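Local coordinates for protein transcriptional regulator (Streptococcus thermophilus LMD-9, PDB 5JUF) that probably acts as a quorum-sensing transcriptional activator of the RNPP family, controlling competence in the ComRS cell-to-cell communication system, at residues A[158-163]-A[199-204]. Residues are numbered along the deposited sequence; the frame is centred on the assembly and turned at random.
Sequences FSTNDL and DDVYNI
Y202 OH donates to the carbonyl oxygen of F158 (OH to O 2.9 Å), joining the N-terminal ends of helices 160-173 and 200-219 in the helical, tetratricopeptide-like domain of this RNPP regulator. The hydroxyl arrives tilted 23° from the carbonyl plane. Y202 CG is anti to the backbone N (chi1 -175°), and the ring beyond it extends to the turn at residues 158-159. L163 CD1 sits over one face of this ring, 3.8 Å from its centroid and displaced toward the rim, in a CH-pi contact; the two side chains cross at about a right angle. T160 OG1 borders the ring edge, 3.4 Å from Y202 CD1. The accepting carbonyl directly precedes a capping box: S159 OG takes the N-H of D162, while S159 N donates to D162 OD2, which also forms a salt bridge with K155. On the other helix, D199 is the N-cap, its OD1 receiving a nearly straight bond from Y202 N (171° at the hydrogen) and a weak one from V201 N. Beyond the segments, L163 also packs on V205 and L206, and F158 on V152 and V191. One water bridges the two helix starts, lying 2.6 Å from T160 OG1 and donating to D199 OD2.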
loop_
_atom_site.group_PDB
_atom_site.type_symbol
_atom_site.label_atom_id
_atom_site.label_comp_id
_atom_site.label_asym_id
_atom_site.label_seq_id
_atom_site.Cartn_x
_atom_site.Cartn_y
_atom_site.Cartn_z
ATOM N N PHE A 158 3.582 -10.483 0.815
ATOM C CA PHE A 158 3.457 -9.112 0.321
ATOM C C PHE A 158 4.661 -8.289 0.768
ATOM O O PHE A 158 4.999 -8.278 1.957
ATOM C CB PHE A 158 2.170 -8.454 0.834
ATOM C CG PHE A 158 0.895 -9.180 0.444
ATOM C CD1 PHE A 158 0.691 -9.640 -0.869
ATOM C CD2 PHE A 158 -0.107 -9.378 1.377
ATOM C CE1 PHE A 158 -0.482 -10.292 -1.220
ATOM C CE2 PHE A 158 -1.293 -10.030 1.026
ATOM C CZ PHE A 158 -1.482 -10.485 -0.273
ATOM N N SER A 159 5.304 -7.600 -0.182
ATOM C CA SER A 159 6.292 -6.573 0.143
ATOM C C SER A 159 5.592 -5.315 0.653
ATOM O O SER A 159 4.365 -5.217 0.655
ATOM C CB SER A 159 7.133 -6.232 -1.088
ATOM O OG SER A 159 6.292 -5.677 -2.095
ATOM N N THR A 160 6.383 -4.315 1.070
ATOM C CA THR A 160 5.818 -3.000 1.386
ATOM C C THR A 160 5.035 -2.433 0.209
ATOM O O THR A 160 3.924 -1.916 0.374
ATOM C CB THR A 160 6.925 -2.024 1.777
ATOM O OG1 THR A 160 7.699 -2.566 2.863
ATOM C CG2 THR A 160 6.298 -0.675 2.163
ATOM N N ASN A 161 5.612 -2.500 -0.990
ATOM C CA ASN A 161 4.917 -1.981 -2.168
ATOM C C ASN A 161 3.615 -2.729 -2.426
ATOM O O ASN A 161 2.624 -2.126 -2.854
ATOM C CB ASN A 161 5.833 -2.072 -3.388
ATOM C CG ASN A 161 6.911 -1.006 -3.376
ATOM O OD1 ASN A 161 6.884 -0.103 -2.544
ATOM N ND2 ASN A 161 7.859 -1.104 -4.298
ATOM N N ASP A 162 3.622 -4.051 -2.237
ATOM C CA ASP A 162 2.399 -4.833 -2.395
ATOM C C ASP A 162 1.326 -4.352 -1.433
ATOM O O ASP A 162 0.153 -4.270 -1.797
ATOM C CB ASP A 162 2.656 -6.324 -2.142
ATOM C CG ASP A 162 3.548 -6.972 -3.188
ATOM O OD1 ASP A 162 3.657 -6.440 -4.310
ATOM O OD2 ASP A 162 4.144 -8.032 -2.868
ATOM N N LEU A 163 1.706 -4.082 -0.178
ATOM C CA LEU A 163 0.718 -3.632 0.801
ATOM C C LEU A 163 0.164 -2.262 0.443
ATOM O O LEU A 163 -0.979 -1.950 0.796
ATOM C CB LEU A 163 1.337 -3.609 2.203
ATOM C CG LEU A 163 1.727 -4.965 2.790
ATOM C CD1 LEU A 163 2.364 -4.776 4.168
ATOM C CD2 LEU A 163 0.481 -5.844 2.885
ATOM N N ASP A 199 10.907 -4.322 10.602
ATOM C CA ASP A 199 10.905 -3.307 9.554
ATOM C C ASP A 199 9.771 -2.345 9.882
ATOM O O ASP A 199 8.603 -2.635 9.619
ATOM C CB ASP A 199 10.755 -3.961 8.181
ATOM C CG ASP A 199 10.800 -2.959 7.025
ATOM O OD1 ASP A 199 10.740 -1.737 7.265
ATOM O OD2 ASP A 199 10.878 -3.405 5.863
ATOM N N ASP A 200 10.114 -1.196 10.478
ATOM C CA ASP A 200 9.094 -0.236 10.898
ATOM C C ASP A 200 8.319 0.324 9.716
ATOM O O ASP A 200 7.136 0.647 9.854
ATOM C CB ASP A 200 9.728 0.923 11.664
ATOM C CG ASP A 200 10.269 0.509 13.014
ATOM O OD1 ASP A 200 9.834 -0.530 13.552
ATOM O OD2 ASP A 200 11.133 1.235 13.534
ATOM N N VAL A 201 8.973 0.473 8.562
ATOM C CA VAL A 201 8.285 0.957 7.373
ATOM C C VAL A 201 7.222 -0.045 6.945
ATOM O O VAL A 201 6.063 0.310 6.709
ATOM C CB VAL A 201 9.300 1.222 6.247
ATOM C CG1 VAL A 201 8.579 1.659 4.961
ATOM C CG2 VAL A 201 10.319 2.267 6.698
ATOM N N TYR A 202 7.610 -1.318 6.838
ATOM C CA TYR A 202 6.652 -2.362 6.499
ATOM C C TYR A 202 5.502 -2.392 7.499
ATOM O O TYR A 202 4.321 -2.439 7.117
ATOM C CB TYR A 202 7.366 -3.711 6.469
ATOM C CG TYR A 202 6.500 -4.864 6.012
ATOM C CD1 TYR A 202 6.369 -5.157 4.658
ATOM C CD2 TYR A 202 5.826 -5.672 6.938
ATOM C CE1 TYR A 202 5.580 -6.220 4.223
ATOM C CE2 TYR A 202 5.028 -6.742 6.515
ATOM C CZ TYR A 202 4.916 -7.014 5.153
ATOM O OH TYR A 202 4.135 -8.068 4.712
ATOM N N ASN A 203 5.839 -2.365 8.792
ATOM C CA ASN A 203 4.831 -2.534 9.828
ATOM C C ASN A 203 3.828 -1.390 9.834
ATOM O O ASN A 203 2.644 -1.602 10.118
ATOM C CB ASN A 203 5.510 -2.662 11.198
ATOM C CG ASN A 203 6.312 -3.939 11.326
ATOM O OD1 ASN A 203 6.238 -4.815 10.464
ATOM N ND2 ASN A 203 7.069 -4.064 12.419
ATOM N N ILE A 204 4.286 -0.163 9.561
ATOM C CA ILE A 204 3.369 0.976 9.517
ATOM C C ILE A 204 2.374 0.804 8.379
ATOM O O ILE A 204 1.165 0.998 8.549
ATOM C CB ILE A 204 4.157 2.294 9.388
ATOM C CG1 ILE A 204 4.815 2.638 10.723
ATOM C CG2 ILE A 204 3.235 3.430 8.935
ATOM C CD1 ILE A 204 5.804 3.773 10.642
HETATM O O HOH W 1 10.061 -1.691 3.440
#